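Local coordinates for anaerobically-induced outer membrane porin OprE (Pseudomonas aeruginosa, PDB 4FRX), which probably acts as a porin, a beta-barrel channel that lets solutes pass across the bacterial outer membrane, at residues A[39-43]-A[88-92]; A[65-71]-A[99-105]. All coordinates share one frame. Residues are numbered along the deposited sequence.

How the contacts relate
From the N terminus, strand 37-50 carries residues 39-43 and strand 59-71, its antiparallel neighbour, carries 65-71. A long loop then brings 88-92 back to 39-43 in contact 1, and 99-105 leads into strand 102-114, which pairs with 65-71 in contact 2. The segments alternate along the chain, so the two contacts cross. Contact 2 closes the hairpin of strands 59-71 and 102-114; contact 1 folds that hairpin's connecting loop over strand 37-50. With centres about 10 Å apart, they join through the probable hydrogen bonds Gln43 O to Val70 N (2.9 Å) and Pro92 O to Val100 N (3.0 Å), while Phe91 packs on Arg71 and Phe103.

Contact 1 (A[39-43]-A[88-92]); sequences EEWGQ and GTVFP
A loop-on-strand contact: residues 88-92, in the long connection between strands 59-71 and 102-114, lie against the start of strand 37-50 in the barrel wall. Residues 39-43 are fully extended, with Glu40 and Gly42 on the side that meets the loop and Glu39, Trp41 and Gln43 directed away. The loop has no regular structure; it bends at Thr89 (-115/-8) and Val90 (-97/-49), then extends at Phe91. The closest CA pair is Glu40 and Val90, 6.9 Å apart. Glu40, chi1 m and chi2 t, extends its carboxylate into successive backbone amides of the bend: OE1 accepts from Gly88 N at 2.5 Å and from Thr89 N at 3.1 Å, and OE2 takes a weak bond from Val90 N at 3.3 Å. One carboxylate thus accepts from three successive loop amides, Gly88 to Val90, just after the unmodelled residues 73-87. In the OprD-family barrel such long loops lie at the extracellular end, and here the loop folds back onto the wall. Phe91 (m, chi2 -83°) points toward the strand: Phe91 CZ lies 3.8 Å from Gly42 CA, which sits at the ring edge, and Phe91 CE2 3.7 Å from Trp41 O; a CB on Gly42 would collide with CZ. Val90 also points toward 39-43, and its side chain touches Phe22 and Ile24 of the neighbouring strand 17-28; Thr89 OG1 is hydrogen-bonded to Arg137. Trp41, directed away from the loop, gives NE1 to Asn21 OD1 of the adjacent strand 17-28.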
loop_
_atom_site.group_PDB
_atom_site.type_symbol
_atom_site.label_atom_id
_atom_site.label_comp_id
_atom_site.label_asym_id
_atom_site.label_seq_id
_atom_site.Cartn_x
_atom_site.Cartn_y
_atom_site.Cartn_z
ATOM N N GLU A 39 0.873 18.720 13.474
ATOM C CA GLU A 39 -0.282 19.023 12.651
ATOM C C GLU A 39 0.197 19.445 11.270
ATOM O O GLU A 39 1.110 20.262 11.167
ATOM C CB GLU A 39 -1.057 20.155 13.312
ATOM C CG GLU A 39 -2.374 20.497 12.685
ATOM C CD GLU A 39 -3.029 21.680 13.377
ATOM O OE1 GLU A 39 -2.459 22.792 13.321
ATOM O OE2 GLU A 39 -4.111 21.500 13.978
ATOM N N GLU A 40 -0.396 18.879 10.216
ATOM C CA GLU A 40 -0.064 19.267 8.837
ATOM C C GLU A 40 -1.337 19.381 7.996
ATOM O O GLU A 40 -2.292 18.629 8.197
ATOM C CB GLU A 40 0.897 18.264 8.188
ATOM C CG GLU A 40 2.271 18.188 8.815
ATOM C CD GLU A 40 3.187 17.191 8.115
ATOM O OE1 GLU A 40 3.309 16.044 8.604
ATOM O OE2 GLU A 40 3.796 17.557 7.083
ATOM N N TRP A 41 -1.353 20.327 7.065
ATOM C CA TRP A 41 -2.543 20.590 6.255
ATOM C C TRP A 41 -2.126 21.013 4.849
ATOM O O TRP A 41 -1.322 21.930 4.675
ATOM C CB TRP A 41 -3.364 21.704 6.900
ATOM C CG TRP A 41 -4.726 21.904 6.333
ATOM C CD1 TRP A 41 -5.464 21.005 5.601
ATOM C CD2 TRP A 41 -5.530 23.081 6.455
ATOM N NE1 TRP A 41 -6.676 21.562 5.265
ATOM C CE2 TRP A 41 -6.743 22.833 5.780
ATOM C CE3 TRP A 41 -5.345 24.327 7.071
ATOM C CZ2 TRP A 41 -7.761 23.785 5.695
ATOM C CZ3 TRP A 41 -6.358 25.271 6.985
ATOM C CH2 TRP A 41 -7.549 24.994 6.304
ATOM N N GLY A 42 -2.662 20.339 3.840
ATOM C CA GLY A 42 -2.311 20.660 2.476
ATOM C C GLY A 42 -3.458 20.549 1.489
ATOM O O GLY A 42 -4.465 19.860 1.725
ATOM N N GLN A 43 -3.299 21.238 0.370
ATOM C CA GLN A 43 -4.200 21.076 -0.756
ATOM C C GLN A 43 -3.428 20.368 -1.854
ATOM O O GLN A 43 -2.343 20.802 -2.230
ATOM C CB GLN A 43 -4.690 22.427 -1.268
ATOM C CG GLN A 43 -5.599 22.286 -2.453
ATOM C CD GLN A 43 -6.831 21.505 -2.091
ATOM O OE1 GLN A 43 -7.450 21.769 -1.059
ATOM N NE2 GLN A 43 -7.192 20.521 -2.922
ATOM N N GLY A 88 5.707 15.997 9.393
ATOM C CA GLY A 88 6.867 15.673 8.582
ATOM C C GLY A 88 6.641 14.498 7.651
ATOM O O GLY A 88 7.592 13.939 7.111
ATOM N N THR A 89 5.383 14.113 7.462
ATOM C CA THR A 89 5.064 13.003 6.570
ATOM C C THR A 89 4.264 13.467 5.361
ATOM O O THR A 89 4.027 12.697 4.437
ATOM C CB THR A 89 4.297 11.850 7.298
ATOM O OG1 THR A 89 3.117 12.365 7.929
ATOM C CG2 THR A 89 5.183 11.172 8.354
ATOM N N VAL A 90 3.846 14.730 5.365
ATOM C CA VAL A 90 3.076 15.260 4.251
ATOM C C VAL A 90 3.942 16.032 3.247
ATOM O O VAL A 90 3.847 15.793 2.050
ATOM C CB VAL A 90 1.919 16.150 4.724
ATOM C CG1 VAL A 90 1.069 16.576 3.548
ATOM C CG2 VAL A 90 1.064 15.407 5.751
ATOM N N PHE A 91 4.775 16.950 3.746
ATOM C CA PHE A 91 5.605 17.844 2.915
ATOM C C PHE A 91 7.106 17.614 3.076
ATOM O O PHE A 91 7.576 17.350 4.178
ATOM C CB PHE A 91 5.303 19.312 3.270
ATOM C CG PHE A 91 3.943 19.757 2.832
ATOM C CD1 PHE A 91 3.738 20.179 1.536
ATOM C CD2 PHE A 91 2.867 19.714 3.702
ATOM C CE1 PHE A 91 2.482 20.552 1.103
ATOM C CE2 PHE A 91 1.609 20.101 3.283
ATOM C CZ PHE A 91 1.418 20.509 1.984
ATOM N N PRO A 92 7.871 17.740 1.979
ATOM C CA PRO A 92 9.333 17.724 2.103
ATOM C C PRO A 92 9.837 18.970 2.840
ATOM O O PRO A 92 9.074 19.923 3.003
ATOM C CB PRO A 92 9.815 17.737 0.650
ATOM C CG PRO A 92 8.687 18.331 -0.126
ATOM C CD PRO A 92 7.420 17.946 0.592
#

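Contact 2 (A[65-71]-A[99-105]); sequences LGLLGVR and PVHDFAS. With C8E ((hydroxyethyloxy)tri(ethyloxy)octane), chain D.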
loop_
_atom_site.group_PDB
_atom_site.type_symbol
_atom_site.label_atom_id
_atom_site.label_comp_id
_atom_site.label_asym_id
_atom_site.label_seq_id
_atom_site.Cartn_x
_atom_site.Cartn_y
_atom_site.Cartn_z
ATOM N N LEU A 65 1.364 11.674 -15.116
ATOM C CA LEU A 65 0.802 11.880 -13.793
ATOM C C LEU A 65 1.443 13.121 -13.178
ATOM O O LEU A 65 2.628 13.119 -12.856
ATOM C CB LEU A 65 1.046 10.653 -12.909
ATOM C CG LEU A 65 0.571 10.839 -11.468
ATOM C CD1 LEU A 65 -0.948 10.985 -11.433
ATOM C CD2 LEU A 65 1.047 9.725 -10.557
ATOM N N GLY A 66 0.660 14.191 -13.053
ATOM C CA GLY A 66 1.137 15.438 -12.471
ATOM C C GLY A 66 0.647 15.553 -11.044
ATOM O O GLY A 66 -0.535 15.368 -10.786
ATOM N N LEU A 67 1.557 15.841 -10.118
ATOM C CA LEU A 67 1.220 15.910 -8.706
ATOM C C LEU A 67 1.666 17.251 -8.123
ATOM O O LEU A 67 2.804 17.650 -8.330
ATOM C CB LEU A 67 1.938 14.780 -7.955
ATOM C CG LEU A 67 1.710 13.332 -8.404
ATOM C CD1 LEU A 67 2.428 12.364 -7.458
ATOM C CD2 LEU A 67 0.240 13.036 -8.423
ATOM N N LEU A 68 0.786 17.942 -7.403
ATOM C CA LEU A 68 1.144 19.219 -6.782
ATOM C C LEU A 68 0.553 19.292 -5.389
ATOM O O LEU A 68 -0.622 18.998 -5.198
ATOM C CB LEU A 68 0.616 20.396 -7.610
ATOM C CG LEU A 68 0.694 21.782 -6.947
ATOM C CD1 LEU A 68 2.133 22.264 -6.774
ATOM C CD2 LEU A 68 -0.113 22.785 -7.757
ATOM N N GLY A 69 1.372 19.665 -4.412
ATOM C CA GLY A 69 0.905 19.814 -3.045
ATOM C C GLY A 69 1.273 21.195 -2.538
ATOM O O GLY A 69 2.402 21.628 -2.707
ATOM N N VAL A 70 0.315 21.886 -1.929
ATOM C CA VAL A 70 0.538 23.236 -1.434
ATOM C C VAL A 70 0.229 23.269 0.056
ATOM O O VAL A 70 -0.850 22.836 0.467
ATOM C CB VAL A 70 -0.383 24.254 -2.165
ATOM C CG1 VAL A 70 -0.109 25.668 -1.665
ATOM C CG2 VAL A 70 -0.197 24.168 -3.681
ATOM N N ARG A 71 1.167 23.761 0.867
ATOM C CA ARG A 71 0.989 23.767 2.325
ATOM C C ARG A 71 0.015 24.858 2.777
ATOM O O ARG A 71 0.091 25.990 2.315
ATOM C CB ARG A 71 2.337 23.897 3.050
ATOM C CG ARG A 71 2.219 23.721 4.563
ATOM C CD ARG A 71 3.572 23.553 5.248
ATOM N NE ARG A 71 4.552 24.506 4.745
ATOM C CZ ARG A 71 4.656 25.766 5.156
ATOM N NH1 ARG A 71 3.838 26.233 6.089
ATOM N NH2 ARG A 71 5.580 26.558 4.629
ATOM N N PRO A 99 9.123 23.002 6.498
ATOM C CA PRO A 99 8.343 22.424 5.400
ATOM C C PRO A 99 8.241 23.388 4.224
ATOM O O PRO A 99 7.971 24.572 4.423
ATOM C CB PRO A 99 6.957 22.213 6.023
ATOM C CG PRO A 99 7.188 22.200 7.496
ATOM C CD PRO A 99 8.326 23.144 7.727
ATOM N N VAL A 100 8.459 22.884 3.015
ATOM C CA VAL A 100 8.371 23.711 1.819
ATOM C C VAL A 100 6.972 24.298 1.671
ATOM O O VAL A 100 6.027 23.845 2.314
ATOM C CB VAL A 100 8.718 22.910 0.551
ATOM C CG1 VAL A 100 10.133 22.361 0.641
ATOM C CG2 VAL A 100 7.715 21.787 0.340
ATOM N N HIS A 101 6.849 25.307 0.816
ATOM C CA HIS A 101 5.572 25.945 0.559
ATOM C C HIS A 101 4.743 25.111 -0.376
ATOM O O HIS A 101 3.500 25.070 -0.273
ATOM C CB HIS A 101 5.792 27.340 -0.017
ATOM C CG HIS A 101 4.561 27.948 -0.648
ATOM N ND1 HIS A 101 4.328 27.898 -1.971
ATOM C CD2 HIS A 101 3.491 28.640 -0.085
ATOM C CE1 HIS A 101 3.167 28.521 -2.244
ATOM N NE2 HIS A 101 2.655 28.975 -1.089
ATOM N N ASP A 102 5.416 24.434 -1.299
ATOM C CA ASP A 102 4.754 23.597 -2.284
ATOM C C ASP A 102 5.754 22.613 -2.841
ATOM O O ASP A 102 6.964 22.837 -2.765
ATOM C CB ASP A 102 4.203 24.457 -3.426
ATOM C CG ASP A 102 5.275 25.311 -4.074
ATOM O OD1 ASP A 102 5.535 26.426 -3.571
ATOM O OD2 ASP A 102 5.866 24.863 -5.080
ATOM N N PHE A 103 5.238 21.520 -3.390
ATOM C CA PHE A 103 6.069 20.558 -4.099
ATOM C C PHE A 103 5.295 19.893 -5.229
ATOM O O PHE A 103 4.069 19.754 -5.161
ATOM C CB PHE A 103 6.759 19.554 -3.144
ATOM C CG PHE A 103 5.842 18.534 -2.513
ATOM C CD1 PHE A 103 4.799 18.917 -1.680
ATOM C CD2 PHE A 103 6.093 17.172 -2.680
ATOM C CE1 PHE A 103 3.981 17.956 -1.072
ATOM C CE2 PHE A 103 5.280 16.213 -2.083
ATOM C CZ PHE A 103 4.225 16.608 -1.273
ATOM N N ALA A 104 6.008 19.529 -6.291
ATOM C CA ALA A 104 5.357 18.988 -7.479
ATOM C C ALA A 104 6.244 18.001 -8.205
ATOM O O ALA A 104 7.472 18.071 -8.134
ATOM C CB ALA A 104 4.956 20.107 -8.432
ATOM N N SER A 105 5.615 17.094 -8.935
ATOM C CA SER A 105 6.370 16.166 -9.756
ATOM C C SER A 105 5.542 15.794 -10.970
ATOM O O SER A 105 4.321 15.967 -10.986
ATOM C CB SER A 105 6.781 14.927 -8.959
ATOM O OG SER A 105 5.662 14.301 -8.363
HETATM C C1 C8E D . -2.200 20.046 -11.302
HETATM C C2 C8E D . -0.959 19.161 -11.375
HETATM C C3 C8E D . 0.290 20.027 -11.486
HETATM C C4 C8E D . 1.565 19.196 -11.479
HETATM C C5 C8E D . 2.786 20.105 -11.589
HETATM C C6 C8E D . 3.998 19.415 -12.210
HETATM C C7 C8E D . 5.133 20.430 -12.318
HETATM C C8 C8E D . 6.328 19.862 -13.072
HETATM O O9 C8E D . 7.410 19.679 -12.188
HETATM O O HOH W 1 4.409 12.485 -10.396
#
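Five backbone hydrogen bonds join the segments: Leu67 N to Ser105 O (2.9 Å), Ser105 N to Leu67 O (2.9 Å), Gly69 N to Phe103 O (2.8 Å), Phe103 N to Gly69 O (2.9 Å) and, just before strand 102-114 begins, Arg71 N to His101 O (2.9 Å). Leu67-Ser105 and Gly69-Phe103 are hydrogen-bonded pairs, Leu68-Ala104 and Val70-Asp102 non-hydrogen-bonded ones, in the antiparallel ladder of a beta-barrel wall; the axes run at 175°, 4.7 Å apart. Past the last backbone bond, the Arg71 side chain reaches two further carbonyls, giving NE to Val100 O at 2.9 Å and a weak bond from NH2 to Pro99 O at 3.1 Å. His101 ND1 makes a very short 2.5 Å bond to Asp102 OD1. At the other end a water bridges Leu65 O (3.1 Å) and Ser105 OG (3.0 Å). Phe103, in the p rotamer, swings its ring over Gly69, where a CB would clash with CE1, the arrangement known as aromatic rescue of glycine. On the face of Leu68, Val70 and Ala104, Leu68 CD1 meets Ala104 CB at 3.9 Å, and the bound C8E detergent runs across the strands, its C5 3.8 Å from Ala104 CB, consistent with a lipid-facing surface. On the opposite face, Leu67 and Ser105 touch Lys167 of strand 156-167, and Phe103 meets Phe91, Pro92 and Leu139 of the loops. The other edge of strand 59-71 continues the sheet into strand 37-50, where Gly66, Leu68 and Val70 pair with Leu47, Phe45 and Gln43.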